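Local coordinates for fructokinase (Vibrio cholerae serotype O1, PDB 5EYN), which catalyses the ATP-dependent phosphorylation of fructose as a sugar kinase of the PfkB family, at the interface of chains A and B. Coordinates in Å, arbitrary orientation; residue numbers count along the deposited sequence, not the author numbering. Chains: chain A/B, Fructokinase.

The interface of chains A and B. Residues chain A 70-71, 97; chain B 114.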
# COMPACT_ATOMS: atom_id res chain seq x y z
N ASP A 70 3.61 -1.84 -11.44
CA ASP A 70 2.27 -1.57 -10.94
C ASP A 70 1.95 -0.13 -11.27
O ASP A 70 2.83 0.63 -11.70
CB ASP A 70 2.16 -1.86 -9.44
CG ASP A 70 3.31 -1.28 -8.64
OD1 ASP A 70 4.00 -2.05 -7.95
OD2 ASP A 70 3.52 -0.05 -8.69
N PRO A 71 0.68 0.27 -11.09
CA PRO A 71 0.32 1.63 -11.48
C PRO A 71 1.13 2.68 -10.74
O PRO A 71 1.46 3.71 -11.32
CB PRO A 71 -1.17 1.70 -11.12
CG PRO A 71 -1.65 0.31 -11.30
CD PRO A 71 -0.51 -0.55 -10.79
N ARG A 97 6.38 -4.74 -5.13
CA ARG A 97 5.53 -3.59 -5.33
C ARG A 97 6.23 -2.28 -4.98
O ARG A 97 7.13 -2.22 -4.16
CB ARG A 97 4.28 -3.76 -4.48
CG ARG A 97 3.33 -4.82 -5.04
CD ARG A 97 2.42 -4.17 -6.05
NE ARG A 97 1.70 -5.14 -6.84
CZ ARG A 97 2.08 -5.58 -8.03
NH1 ARG A 97 3.21 -5.16 -8.57
NH2 ARG A 97 1.33 -6.46 -8.67
N THR B 114 -5.31 -3.88 -7.96
CA THR B 114 -3.88 -4.10 -7.79
C THR B 114 -3.59 -4.21 -6.30
O THR B 114 -3.87 -3.28 -5.53
CB THR B 114 -3.06 -2.92 -8.35
OG1 THR B 114 -3.36 -2.73 -9.73
CG2 THR B 114 -1.56 -3.19 -8.19
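The forked side chain of B:Thr114 faces the CD-CG edge of the A:Pro71 ring across the two-fold interface of this PfkB-family kinase, a small van der Waals contact that recurs with the chains exchanged; whether the pair of chains is the working dimer the structure alone does not show. B:Thr114 lies in the short strand 113-115 and points both branches of its side chain at chain A. Its hydroxyl OG1 lies close to the pyrrolidine plane, beyond that edge, 3.7 Å from A:Pro71 CD and little farther from CG, with no hydrogen bond. The methyl CG2 of B:Thr114 lies 3.9 Å from A:Pro71 CD, so the ring edge is met by both arms. With CG2 opposite the backbone N and OG1 beside it (chi1 -58°), the methyl can also extend toward A:Asp70, the residue before the proline, and A:Arg97 from a separate loop. CG2 of B:Thr114 sits over the face of the guanidinium, 4.0 Å from A:Arg97 NE. The same B:Thr114 CG2 is 4.1 Å from A:Asp70 CB. Behind this surface the charged residues form a salt bridge: A:Arg97 NH1 donates to the carboxylate OD1 of A:Asp70 at 3.3 Å. The bond is long and bent, 137° at the hydrogen; it uses the anti lone pair of OD1, which stands 31° out of the guanidinium plane, on the methyl's side. Bends at chi2 and again at chi4 bring NH1 round to the aspartate, which immediately precedes helix 71-82.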